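Local structure of outer surface protein (Borrelia burgdorferi, 5IZT) at residues A[202-207]-A[251-256]; A[212-217]-A[237-242]; A[347-352]-A[378-383]; A[351-356]-A[371-376]. The protein is of unknown molecular function but, as a largely helical outer surface protein of the Borrelia PFam54_60 family, probably acts at the spirochaete's outer face. One frame throughout, in Å; residues are numbered along the deposited sequence. Where two conformers were deposited one is given.

Contact 1: residues A[202-207]-A[251-256]; sequences FGFRET and KFYALM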
loop_
_atom_site.group_PDB
_atom_site.type_symbol
_atom_site.label_atom_id
_atom_site.label_comp_id
_atom_site.label_asym_id
_atom_site.label_seq_id
_atom_site.Cartn_x
_atom_site.Cartn_y
_atom_site.Cartn_z
ATOM N N PHE A 202 -8.620 -13.841 -6.382
ATOM C CA PHE A 202 -7.913 -15.118 -6.341
ATOM C C PHE A 202 -8.545 -16.136 -5.394
ATOM O O PHE A 202 -7.937 -17.184 -5.150
ATOM C CB PHE A 202 -6.446 -14.932 -5.917
ATOM C CG PHE A 202 -5.679 -13.911 -6.715
ATOM C CD1 PHE A 202 -4.659 -13.186 -6.112
ATOM C CD2 PHE A 202 -5.944 -13.693 -8.063
ATOM C CE1 PHE A 202 -3.937 -12.245 -6.828
ATOM C CE2 PHE A 202 -5.224 -12.752 -8.789
ATOM C CZ PHE A 202 -4.219 -12.029 -8.172
ATOM N N GLY A 203 -9.724 -15.864 -4.835
ATOM C CA GLY A 203 -10.244 -16.747 -3.798
ATOM C C GLY A 203 -9.383 -16.777 -2.554
ATOM O O GLY A 203 -9.477 -17.705 -1.743
ATOM N N PHE A 204 -8.537 -15.770 -2.383
ATOM C CA PHE A 204 -7.726 -15.655 -1.183
ATOM C C PHE A 204 -8.638 -15.569 0.032
ATOM O O PHE A 204 -9.671 -14.896 -0.003
ATOM C CB PHE A 204 -6.848 -14.414 -1.316
ATOM C CG PHE A 204 -6.146 -13.995 -0.061
ATOM C CD1 PHE A 204 -4.841 -14.388 0.176
ATOM C CD2 PHE A 204 -6.767 -13.159 0.847
ATOM C CE1 PHE A 204 -4.181 -13.977 1.320
ATOM C CE2 PHE A 204 -6.117 -12.737 1.984
ATOM C CZ PHE A 204 -4.822 -13.150 2.225
ATOM N N ARG A 205 -8.249 -16.241 1.118
ATOM C CA ARG A 205 -9.010 -16.160 2.355
ATOM C C ARG A 205 -8.075 -16.022 3.550
ATOM O O ARG A 205 -6.999 -16.623 3.590
ATOM C CB ARG A 205 -9.915 -17.384 2.543
ATOM C CG ARG A 205 -11.213 -17.045 3.257
ATOM C CD ARG A 205 -12.094 -18.264 3.435
ATOM N NE ARG A 205 -13.418 -17.924 3.958
ATOM C CZ ARG A 205 -13.727 -17.868 5.252
ATOM N NH1 ARG A 205 -12.808 -18.130 6.173
ATOM N NH2 ARG A 205 -14.962 -17.553 5.625
ATOM N N GLU A 206 -8.488 -15.191 4.500
ATOM C CA GLU A 206 -7.714 -14.938 5.713
ATOM C C GLU A 206 -7.800 -16.127 6.679
ATOM O O GLU A 206 -8.889 -16.642 6.948
ATOM C CB GLU A 206 -8.254 -13.664 6.356
ATOM C CG GLU A 206 -7.823 -13.352 7.751
ATOM C CD GLU A 206 -8.427 -12.042 8.231
ATOM O OE1 GLU A 206 -9.598 -12.035 8.678
ATOM O OE2 GLU A 206 -7.732 -11.022 8.183
ATOM N N THR A 207 -6.654 -16.558 7.208
ATOM C CA THR A 207 -6.639 -17.631 8.191
ATOM C C THR A 207 -7.152 -17.142 9.541
ATOM O O THR A 207 -7.222 -15.943 9.815
ATOM C CB THR A 207 -5.236 -18.198 8.358
ATOM O OG1 THR A 207 -4.349 -17.140 8.724
ATOM C CG2 THR A 207 -4.763 -18.832 7.055
ATOM N N LYS A 251 -6.542 -4.440 3.214
ATOM C CA LYS A 251 -5.655 -3.500 2.526
ATOM C C LYS A 251 -4.202 -3.949 2.633
ATOM O O LYS A 251 -3.425 -3.765 1.691
ATOM C CB LYS A 251 -5.816 -2.091 3.092
ATOM C CG LYS A 251 -7.273 -1.617 3.080
ATOM C CD LYS A 251 -7.508 -0.511 2.130
ATOM C CE LYS A 251 -8.990 -0.121 2.123
ATOM N NZ LYS A 251 -9.674 -0.674 0.922
ATOM N N PHE A 252 -3.799 -4.496 3.789
ATOM C CA PHE A 252 -2.444 -5.037 3.887
ATOM C C PHE A 252 -2.272 -6.241 2.969
ATOM O O PHE A 252 -1.226 -6.395 2.323
ATOM C CB PHE A 252 -2.089 -5.438 5.324
ATOM C CG PHE A 252 -0.685 -5.948 5.445
ATOM C CD1 PHE A 252 0.398 -5.058 5.368
ATOM C CD2 PHE A 252 -0.431 -7.311 5.565
ATOM C CE1 PHE A 252 1.708 -5.523 5.441
ATOM C CE2 PHE A 252 0.895 -7.796 5.631
ATOM C CZ PHE A 252 1.961 -6.895 5.580
ATOM N N TYR A 253 -3.273 -7.112 2.906
ATOM C CA TYR A 253 -3.188 -8.255 1.986
ATOM C C TYR A 253 -3.093 -7.785 0.543
ATOM O O TYR A 253 -2.370 -8.382 -0.272
ATOM C CB TYR A 253 -4.394 -9.177 2.168
ATOM C CG TYR A 253 -4.586 -9.656 3.595
ATOM C CD1 TYR A 253 -3.499 -9.789 4.453
ATOM C CD2 TYR A 253 -5.863 -9.938 4.095
ATOM C CE1 TYR A 253 -3.670 -10.200 5.779
ATOM C CE2 TYR A 253 -6.041 -10.361 5.438
ATOM C CZ TYR A 253 -4.947 -10.492 6.258
ATOM O OH TYR A 253 -5.114 -10.914 7.574
ATOM N N ALA A 254 -3.828 -6.719 0.204
ATOM C CA ALA A 254 -3.783 -6.169 -1.146
ATOM C C ALA A 254 -2.418 -5.569 -1.464
ATOM O O ALA A 254 -1.943 -5.664 -2.602
ATOM C CB ALA A 254 -4.873 -5.115 -1.319
ATOM N N LEU A 255 -1.789 -4.929 -0.475
ATOM C CA LEU A 255 -0.446 -4.389 -0.653
ATOM C C LEU A 255 0.550 -5.487 -1.014
ATOM O O LEU A 255 1.479 -5.262 -1.807
ATOM C CB LEU A 255 -0.013 -3.681 0.636
ATOM C CG LEU A 255 1.430 -3.200 0.711
ATOM C CD1 LEU A 255 1.720 -2.140 -0.364
ATOM C CD2 LEU A 255 1.686 -2.665 2.129
ATOM N N MET A 256 0.369 -6.675 -0.433
ATOM C CA MET A 256 1.177 -7.860 -0.699
ATOM C C MET A 256 0.639 -8.690 -1.857
ATOM O O MET A 256 1.022 -9.861 -2.005
ATOM C CB MET A 256 1.259 -8.717 0.571
ATOM C CG MET A 256 1.689 -7.900 1.753
ATOM S SD MET A 256 3.436 -7.522 1.550
ATOM C CE MET A 256 4.114 -9.047 2.196
#
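Phe204 and Glu206, two residues apart in the long loop that follows helix 179-197, both reach for Tyr253 near the end of helix 243-255, one at the root of its ring and one at its hydroxyl. A chi1 of 169° swings the Phe204 ring away from its own amide N and leans its rim over a face of the tyrosine: CZ lies 3.7 Å above the plane of the Tyr253 ring, displaced toward the rim, and Phe204 CE2 comes within 3.5 Å of Tyr253 CD2. The two rings are set obliquely, their planes at 54°, so the pair belongs neither to the stacked nor to the edge-to-face class. Glu206 has a fully extended chain that crosses the phenol at roughly a right angle and delivers its carboxylate to the ring edge. There Tyr253 OH donates to Glu206 OE2 at 2.7 Å, in the plane of the ring and through the anti lone pair of the oxygen, while the carboxylate itself stands almost perpendicular to the ring. The same OE2 also forms a salt bridge with Arg249, one helical turn earlier. Phe211 packs edge-to-face against Tyr253, and Ile263 of helix 260-274 touches both aromatic side chains. The buried phenol thus donates its proton to a carboxylate oxygen, and a carboxylate shared between a hydroxyl and a guanidinium is probably ionised, pinning an otherwise irregular loop to the helix.

Contact 2: residues A[212-217]-A[237-242]; sequences KMKDSA and QLNSNT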
loop_
_atom_site.group_PDB
_atom_site.type_symbol
_atom_site.label_atom_id
_atom_site.label_comp_id
_atom_site.label_asym_id
_atom_site.label_seq_id
_atom_site.Cartn_x
_atom_site.Cartn_y
_atom_site.Cartn_z
ATOM N N LYS A 212 -0.600 -15.075 11.667
ATOM C CA LYS A 212 0.180 -14.866 12.889
ATOM C C LYS A 212 0.162 -13.413 13.343
ATOM O O LYS A 212 0.925 -13.041 14.252
ATOM C CB LYS A 212 1.639 -15.335 12.747
ATOM C CG LYS A 212 1.781 -16.757 12.169
ATOM C CD LYS A 212 1.524 -17.836 13.191
ATOM C CE LYS A 212 1.569 -19.228 12.541
ATOM N NZ LYS A 212 0.455 -19.445 11.558
ATOM N N MET A 213 -0.681 -12.572 12.744
ATOM C CA MET A 213 -0.766 -11.181 13.155
ATOM C C MET A 213 -1.995 -10.870 14.007
ATOM O O MET A 213 -2.069 -9.766 14.573
ATOM C CB MET A 213 -0.719 -10.277 11.918
ATOM C CG MET A 213 0.698 -10.312 11.292
ATOM S SD MET A 213 0.893 -9.285 9.828
ATOM C CE MET A 213 -0.021 -10.314 8.648
ATOM N N LYS A 214 -2.933 -11.817 14.159
ATOM C CA LYS A 214 -4.052 -11.595 15.082
ATOM C C LYS A 214 -3.544 -11.294 16.483
ATOM O O LYS A 214 -4.064 -10.406 17.168
ATOM C CB LYS A 214 -4.973 -12.814 15.141
ATOM C CG LYS A 214 -6.171 -12.620 16.112
ATOM C CD LYS A 214 -7.148 -13.797 16.065
ATOM C CE LYS A 214 -6.658 -15.012 16.867
ATOM N NZ LYS A 214 -6.656 -14.785 18.351
ATOM N N ASP A 215 -2.523 -12.027 16.922
ATOM C CA ASP A 215 -1.940 -11.853 18.243
ATOM C C ASP A 215 -0.613 -11.112 18.201
ATOM O O ASP A 215 0.158 -11.201 19.162
ATOM C CB ASP A 215 -1.761 -13.203 18.945
ATOM C CG ASP A 215 -3.072 -13.920 19.182
ATOM O OD1 ASP A 215 -4.109 -13.242 19.314
ATOM O OD2 ASP A 215 -3.061 -15.163 19.283
ATOM N N SER A 216 -0.324 -10.391 17.109
ATOM C CA SER A 216 0.875 -9.561 17.066
ATOM C C SER A 216 0.590 -8.231 16.377
ATOM O O SER A 216 0.055 -7.326 17.020
ATOM C CB SER A 216 2.062 -10.305 16.416
ATOM O OG SER A 216 1.916 -10.553 15.032
ATOM N N ALA A 217 0.928 -8.086 15.088
ATOM C CA ALA A 217 0.889 -6.764 14.460
ATOM C C ALA A 217 -0.510 -6.145 14.487
ATOM O O ALA A 217 -0.666 -4.944 14.731
ATOM C CB ALA A 217 1.407 -6.847 13.024
ATOM N N GLN A 237 -10.301 -2.473 17.279
ATOM C CA GLN A 237 -8.947 -2.980 17.133
ATOM C C GLN A 237 -8.781 -3.636 15.764
ATOM O O GLN A 237 -9.721 -4.226 15.216
ATOM C CB GLN A 237 -8.654 -3.977 18.256
ATOM C CG GLN A 237 -7.198 -4.059 18.691
ATOM C CD GLN A 237 -7.051 -4.762 20.028
ATOM O OE1 GLN A 237 -8.035 -5.221 20.603
ATOM N NE2 GLN A 237 -5.824 -4.843 20.529
ATOM N N LEU A 238 -7.569 -3.542 15.203
ATOM C CA LEU A 238 -7.368 -4.024 13.833
ATOM C C LEU A 238 -7.443 -5.549 13.737
ATOM O O LEU A 238 -7.705 -6.079 12.652
ATOM C CB LEU A 238 -6.020 -3.513 13.285
ATOM C CG LEU A 238 -5.606 -3.858 11.855
ATOM C CD1 LEU A 238 -6.733 -3.493 10.873
ATOM C CD2 LEU A 238 -4.294 -3.150 11.486
ATOM N N ASN A 239 -7.269 -6.266 14.849
ATOM C CA ASN A 239 -7.395 -7.718 14.848
ATOM C C ASN A 239 -8.808 -8.189 15.172
ATOM O O ASN A 239 -9.013 -9.392 15.379
ATOM C CB ASN A 239 -6.422 -8.342 15.865
ATOM C CG ASN A 239 -6.829 -8.047 17.300
ATOM O OD1 ASN A 239 -7.615 -7.139 17.547
ATOM N ND2 ASN A 239 -6.317 -8.826 18.247
ATOM N N SER A 240 -9.779 -7.281 15.220
ATOM C CA SER A 240 -11.081 -7.640 15.749
ATOM C C SER A 240 -11.941 -8.326 14.689
ATOM O O SER A 240 -11.716 -8.218 13.478
ATOM C CB SER A 240 -11.807 -6.403 16.299
ATOM O OG SER A 240 -12.013 -5.457 15.261
ATOM N N ASN A 241 -12.952 -9.042 15.175
ATOM C CA ASN A 241 -13.944 -9.680 14.316
ATOM C C ASN A 241 -15.073 -8.687 14.043
ATOM O O ASN A 241 -16.201 -8.821 14.512
ATOM C CB ASN A 241 -14.465 -10.956 14.965
ATOM C CG ASN A 241 -15.426 -11.706 14.069
ATOM O OD1 ASN A 241 -15.435 -11.514 12.853
ATOM N ND2 ASN A 241 -16.242 -12.571 14.666
ATOM N N THR A 242 -14.731 -7.658 13.280
ATOM C CA THR A 242 -15.670 -6.649 12.824
ATOM C C THR A 242 -15.441 -6.412 11.343
ATOM O O THR A 242 -14.316 -6.566 10.853
ATOM C CB THR A 242 -15.500 -5.319 13.577
ATOM O OG1 THR A 242 -14.183 -4.809 13.330
ATOM C CG2 THR A 242 -15.679 -5.505 15.076
#
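Asn239 and Lys214 join two type I turns, Gln237 to Ser240 and Met213 to Ser216, through one side-chain-to-backbone hydrogen bond. Asn239 ND2 donates to Lys214 O at 3.0 Å with an N-H...O angle of 157°, the oxygen close to the amide plane. A chi1 of 70° turns ND2 to the neighbouring turn and brings Asn239 CB to 3.4 Å from Lys214 O. This is the close part of the contact, and Phe218 and Glu219 pack on Asn239 as well. Around it the packing is slacker. The aliphatic part of Lys214 passes by, its CG 4.3 Å from Asn239 CB, and the chain then bends away to a salt bridge with Asp215, NZ to OD1 3.1 Å, on the solvent side. Side chains brace both turns: Ser216 OG donates to the carbonyl of Lys212, just ahead of its turn, while Ser240 OG closes the other onto Gln237 O at 2.6 Å, which also accepts from Ser240 N. The one directional link between these two turns is thus the asparagine amide, although Arg249 binds two carbonyls of the second, and the charges of Lys214 and Asp215 are at least partly balanced by each other.

Contact 3: residues A[347-352]-A[378-383]; sequences SRQADG and LDNMQN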
loop_
_atom_site.group_PDB
_atom_site.type_symbol
_atom_site.label_atom_id
_atom_site.label_comp_id
_atom_site.label_asym_id
_atom_site.label_seq_id
_atom_site.Cartn_x
_atom_site.Cartn_y
_atom_site.Cartn_z
ATOM N N SER A 347 6.881 -2.735 -1.356
ATOM C CA SER A 347 6.838 -4.179 -1.545
ATOM C C SER A 347 8.240 -4.751 -1.729
ATOM O O SER A 347 8.539 -5.843 -1.232
ATOM C CB SER A 347 5.949 -4.502 -2.755
ATOM O OG SER A 347 5.503 -5.848 -2.728
ATOM N N ARG A 348 9.117 -4.015 -2.425
ATOM C CA ARG A 348 10.494 -4.463 -2.602
ATOM C C ARG A 348 11.226 -4.546 -1.267
ATOM O O ARG A 348 12.005 -5.478 -1.031
ATOM C CB ARG A 348 11.228 -3.523 -3.563
ATOM C CG ARG A 348 12.683 -3.894 -3.806
ATOM C CD ARG A 348 13.333 -2.994 -4.862
ATOM N NE ARG A 348 13.881 -1.768 -4.283
ATOM C CZ ARG A 348 15.152 -1.613 -3.929
ATOM N NH1 ARG A 348 16.016 -2.608 -4.097
ATOM N NH2 ARG A 348 15.562 -0.462 -3.412
ATOM N N GLN A 349 10.997 -3.572 -0.384
ATOM C CA GLN A 349 11.583 -3.646 0.953
ATOM C C GLN A 349 11.027 -4.828 1.740
ATOM O O GLN A 349 11.778 -5.526 2.430
ATOM C CB GLN A 349 11.335 -2.339 1.709
ATOM C CG GLN A 349 11.910 -1.099 0.993
ATOM C CD GLN A 349 13.430 -1.096 0.974
ATOM O OE1 GLN A 349 14.069 -1.493 1.947
ATOM N NE2 GLN A 349 14.016 -0.632 -0.126
ATOM N N ALA A 350 9.708 -5.055 1.673
ATOM C CA ALA A 350 9.133 -6.207 2.366
ATOM C C ALA A 350 9.703 -7.513 1.832
ATOM O O ALA A 350 9.972 -8.436 2.611
ATOM C CB ALA A 350 7.606 -6.197 2.263
ATOM N N ASP A 351 9.887 -7.611 0.510
ATOM C CA ASP A 351 10.484 -8.806 -0.087
ATOM C C ASP A 351 11.884 -9.064 0.455
ATOM O O ASP A 351 12.244 -10.210 0.760
ATOM C CB ASP A 351 10.550 -8.661 -1.602
ATOM C CG ASP A 351 9.230 -8.942 -2.274
ATOM O OD1 ASP A 351 8.331 -9.507 -1.621
ATOM O OD2 ASP A 351 9.088 -8.572 -3.455
ATOM N N GLY A 352 12.704 -8.019 0.543
ATOM C CA GLY A 352 14.046 -8.216 1.057
ATOM C C GLY A 352 14.031 -8.578 2.528
ATOM O O GLY A 352 14.792 -9.446 2.971
ATOM N N LEU A 378 13.220 0.201 7.744
ATOM C CA LEU A 378 12.107 1.024 8.229
ATOM C C LEU A 378 12.035 2.367 7.508
ATOM O O LEU A 378 10.958 2.800 7.081
ATOM C CB LEU A 378 12.226 1.229 9.744
ATOM C CG LEU A 378 11.165 2.127 10.389
ATOM C CD1 LEU A 378 9.729 1.599 10.160
ATOM C CD2 LEU A 378 11.463 2.303 11.879
ATOM N N ASP A 379 13.168 3.059 7.384
ATOM C CA ASP A 379 13.153 4.375 6.748
ATOM C C ASP A 379 12.740 4.283 5.288
ATOM O O ASP A 379 12.002 5.146 4.789
ATOM C CB ASP A 379 14.525 5.037 6.887
ATOM C CG ASP A 379 14.807 5.498 8.304
ATOM O OD1 ASP A 379 13.978 6.253 8.870
ATOM O OD2 ASP A 379 15.823 5.047 8.876
ATOM N N ASN A 380 13.214 3.257 4.580
ATOM C CA ASN A 380 12.811 3.079 3.187
ATOM C C ASN A 380 11.306 2.861 3.072
ATOM O O ASN A 380 10.663 3.370 2.145
ATOM C CB ASN A 380 13.550 1.893 2.572
ATOM C CG ASN A 380 15.028 2.139 2.373
ATOM O OD1 ASN A 380 15.494 3.275 2.215
ATOM N ND2 ASN A 380 15.786 1.052 2.373
ATOM N N MET A 381 10.723 2.079 3.983
ATOM C CA MET A 381 9.280 1.845 3.931
ATOM C C MET A 381 8.489 3.107 4.259
ATOM O O MET A 381 7.502 3.424 3.583
ATOM C CB MET A 381 8.908 0.718 4.889
ATOM C CG MET A 381 9.426 -0.637 4.418
ATOM S SD MET A 381 9.203 -1.943 5.668
ATOM C CE MET A 381 8.948 -3.373 4.604
ATOM N N GLN A 382 8.916 3.850 5.285
ATOM C CA GLN A 382 8.236 5.097 5.623
ATOM C C GLN A 382 8.421 6.154 4.540
ATOM O O GLN A 382 7.486 6.923 4.253
ATOM C CB GLN A 382 8.726 5.595 6.986
ATOM C CG GLN A 382 8.195 4.732 8.155
ATOM C CD GLN A 382 8.703 5.185 9.512
ATOM O OE1 GLN A 382 9.861 5.596 9.652
ATOM N NE2 GLN A 382 7.831 5.125 10.524
ATOM N N ASN A 383 9.585 6.176 3.884
ATOM C CA ASN A 383 9.801 7.142 2.805
ATOM C C ASN A 383 8.932 6.807 1.597
ATOM O O ASN A 383 8.408 7.707 0.921
ATOM C CB ASN A 383 11.290 7.170 2.421
ATOM C CG ASN A 383 12.153 7.863 3.479
ATOM O OD1 ASN A 383 11.651 8.660 4.267
ATOM N ND2 ASN A 383 13.455 7.571 3.489
#
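The amide oxygen OE1 of Gln349 accepts a hydrogen bond from Asn380 ND2, 3.1 Å long, across the interface of an antiparallel helical hairpin. Its two arms, helix 322-359 and helix 366-395, run here with an angle of 157° between their directions and local axes 9.5 Å apart. The bond is unconventional at the acceptor: the donor stands above the carbonyl plane of Gln349 rather than on a lone pair, with a C=O...N angle of only 98°. The bend at chi2 (-68°) folds the glutamine amide over the flank of Asn380, where Gln349 CD lies 3.4 Å from Asn380 CB, which is consistent with a donor that arrives from above. The two chains cross at about a right angle and their amide planes are steeply inclined to one another. At the other end of the same amide, Gln349 NE2 is taken by Glu345, one turn back on its own helix, which fixes the rotation of the group and leaves OE1 turned to Asn380. Beside this polar patch the interface becomes apolar. Met381 runs out from its helix so that CG rests 3.7 Å from Gln349 CB, while the far end of the thioether crosses to Ala350. Leu286 and Ser289 of helix 280-316 touch Met381 too, placing the methionine where three helices meet. A final bend at its last torsion lays the methyl against the helix backbone, with Met381 CE 3.5 Å from Ala350 N and 3.9 Å from Ala350 CB.

Contact 4: residues A[351-356]-A[371-376]; sequences DGLIAN and EYIKKR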
loop_
_atom_site.group_PDB
_atom_site.type_symbol
_atom_site.label_atom_id
_atom_site.label_comp_id
_atom_site.label_asym_id
_atom_site.label_seq_id
_atom_site.Cartn_x
_atom_site.Cartn_y
_atom_site.Cartn_z
ATOM N N ASP A 351 9.887 -7.611 0.510
ATOM C CA ASP A 351 10.484 -8.806 -0.087
ATOM C C ASP A 351 11.884 -9.064 0.455
ATOM O O ASP A 351 12.244 -10.210 0.760
ATOM C CB ASP A 351 10.550 -8.661 -1.602
ATOM C CG ASP A 351 9.230 -8.942 -2.274
ATOM O OD1 ASP A 351 8.331 -9.507 -1.621
ATOM O OD2 ASP A 351 9.088 -8.572 -3.455
ATOM N N GLY A 352 12.704 -8.019 0.543
ATOM C CA GLY A 352 14.046 -8.216 1.057
ATOM C C GLY A 352 14.031 -8.578 2.528
ATOM O O GLY A 352 14.792 -9.446 2.971
ATOM N N LEU A 353 13.122 -7.966 3.292
ATOM C CA LEU A 353 13.011 -8.289 4.713
ATOM C C LEU A 353 12.609 -9.749 4.910
ATOM O O LEU A 353 13.176 -10.454 5.755
ATOM C CB LEU A 353 12.004 -7.335 5.365
ATOM C CG LEU A 353 11.652 -7.339 6.861
ATOM C CD1 LEU A 353 11.197 -5.973 7.281
ATOM C CD2 LEU A 353 10.567 -8.329 7.192
ATOM N N ILE A 354 11.635 -10.219 4.126
ATOM C CA ILE A 354 11.234 -11.625 4.175
ATOM C C ILE A 354 12.399 -12.527 3.803
ATOM O O ILE A 354 12.724 -13.480 4.522
ATOM C CB ILE A 354 10.026 -11.864 3.245
ATOM C CG1 ILE A 354 8.769 -11.239 3.850
ATOM C CG2 ILE A 354 9.859 -13.364 2.932
ATOM C CD1 ILE A 354 7.646 -11.072 2.850
ATOM N N ALA A 355 13.045 -12.242 2.670
ATOM C CA ALA A 355 14.164 -13.067 2.226
ATOM C C ALA A 355 15.299 -13.078 3.239
ATOM O O ALA A 355 15.978 -14.097 3.397
ATOM C CB ALA A 355 14.678 -12.579 0.875
ATOM N N ASN A 356 15.516 -11.966 3.940
ATOM C CA ASN A 356 16.672 -11.897 4.820
ATOM C C ASN A 356 16.387 -12.451 6.207
ATOM O O ASN A 356 17.213 -13.198 6.741
ATOM C CB ASN A 356 17.189 -10.461 4.906
ATOM C CG ASN A 356 18.106 -10.109 3.743
ATOM O OD1 ASN A 356 17.675 -9.522 2.752
ATOM N ND2 ASN A 356 19.376 -10.486 3.856
ATOM N N GLU A 371 16.579 -4.533 15.670
ATOM C CA GLU A 371 17.616 -3.559 15.339
ATOM C C GLU A 371 17.972 -3.614 13.861
ATOM O O GLU A 371 18.119 -2.576 13.204
ATOM C CB GLU A 371 18.855 -3.822 16.201
ATOM C CG GLU A 371 20.045 -2.907 15.926
ATOM C CD GLU A 371 20.041 -1.648 16.774
ATOM O OE1 GLU A 371 18.956 -1.236 17.236
ATOM O OE2 GLU A 371 21.129 -1.069 16.978
ATOM N N TYR A 372 18.146 -4.823 13.330
ATOM C CA TYR A 372 18.498 -4.990 11.919
ATOM C C TYR A 372 17.443 -4.373 11.009
ATOM O O TYR A 372 17.765 -3.628 10.070
ATOM C CB TYR A 372 18.654 -6.479 11.606
ATOM C CG TYR A 372 19.066 -6.766 10.181
ATOM C CD1 TYR A 372 20.412 -6.731 9.821
ATOM C CD2 TYR A 372 18.129 -7.029 9.192
ATOM C CE1 TYR A 372 20.814 -6.984 8.521
ATOM C CE2 TYR A 372 18.521 -7.270 7.882
ATOM C CZ TYR A 372 19.869 -7.247 7.564
ATOM O OH TYR A 372 20.289 -7.485 6.284
ATOM N N ILE A 373 16.169 -4.667 11.281
ATOM C CA ILE A 373 15.073 -4.155 10.461
ATOM C C ILE A 373 14.976 -2.644 10.578
ATOM O O ILE A 373 14.777 -1.932 9.585
ATOM C CB ILE A 373 13.759 -4.848 10.883
ATOM C CG1 ILE A 373 13.782 -6.310 10.436
ATOM C CG2 ILE A 373 12.540 -4.087 10.339
ATOM C CD1 ILE A 373 12.684 -7.173 11.057
ATOM N N LYS A 374 15.118 -2.126 11.797
ATOM C CA LYS A 374 15.031 -0.689 11.994
ATOM C C LYS A 374 16.071 0.051 11.159
ATOM O O LYS A 374 15.762 1.078 10.546
ATOM C CB LYS A 374 15.180 -0.387 13.489
ATOM C CG LYS A 374 14.899 1.033 13.906
ATOM C CD LYS A 374 14.595 1.095 15.399
ATOM C CE LYS A 374 15.522 0.163 16.178
ATOM N NZ LYS A 374 15.288 0.184 17.658
ATOM N N LYS A 375 17.301 -0.470 11.083
ATOM C CA LYS A 375 18.351 0.236 10.353
ATOM C C LYS A 375 18.358 -0.058 8.849
ATOM O O LYS A 375 18.897 0.748 8.082
ATOM C CB LYS A 375 19.724 -0.076 10.975
ATOM C CG LYS A 375 19.869 0.554 12.389
ATOM C CD LYS A 375 21.154 0.199 13.086
ATOM C CE LYS A 375 21.376 1.074 14.341
ATOM N NZ LYS A 375 22.522 0.590 15.152
ATOM N N ARG A 376 17.790 -1.178 8.399
ATOM C CA ARG A 376 17.869 -1.508 6.975
ATOM C C ARG A 376 16.605 -1.155 6.206
ATOM O O ARG A 376 16.702 -0.655 5.079
ATOM C CB ARG A 376 18.178 -2.995 6.749
ATOM C CG ARG A 376 18.408 -3.296 5.262
ATOM C CD ARG A 376 19.081 -4.620 4.974
ATOM N NE ARG A 376 19.232 -4.810 3.527
ATOM C CZ ARG A 376 19.732 -5.908 2.964
ATOM N NH1 ARG A 376 20.137 -6.919 3.724
ATOM N NH2 ARG A 376 19.827 -6.002 1.645
#
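Arg376 reaches from helix 366-395 to Asn356 on helix 322-359, near the turn that connects these antiparallel arms of the hairpin, and its chain can be followed outward atom by atom. CB points to the partner helix and lies 4.4 Å from Tyr372 CE2. A chi1 of -174° starts the chain outward, and its straight course from CG to NE carries it alongside the hydroxyl end of the tyrosine, CD coming 3.4 Å and NE 4.0 Å from Tyr372 OH. Around CZ the guanidinium turns an edge to the tyrosine, with Tyr372 CZ in its plane. At the tip, NH1 donates to Tyr372 OH at 2.6 Å; the oxygen lies exactly in the guanidinium plane, and the N-H...O angle is 152°. NH1 also lies obliquely beside the amide of Asn356, 3.8 Å from Asn356 CG, the two chains crossing at about a right angle. Deeper in the interface the character changes. Leu353 and Ile373, the residues of closest backbone approach, meet through branches: Leu353 CD1 touches Ile373 CG2 at 3.8 Å, and Ile269 of helix 260-274 packs on both. Local axes here stand 11.6 Å apart, and helix 366-395 includes a wider pi-type turn at 374-376, which ends at Arg376. The contact therefore pairs a small aliphatic contact inside with a polar outer edge, where the bond within one helix, from arginine to tyrosine, probably steadies the guanidinium that lies against the asparagine.

In the fold
Contacts 3 and 4 sample one helical hairpin, their centres 8 Å apart; they share Asp351 and Gly352, and a probable backbone hydrogen bond from Leu378 N to Ile373 O (3.2 Å) runs between them. Contacts 1 and 2 both involve the long loop ahead of helix 243-255, with contact 2 falling within the chain span bridged by contact 1, and Phe252 CE2 packs 4.0 Å from Met213 CE. Met256, just past helix 243-255, touches the hairpin: its CE lies 4.1 Å from Ile354 CD1. Contact 2 remains apart from the hairpin, its nearest atoms about 11 Å from contact 3 and about 10 Å from contact 4.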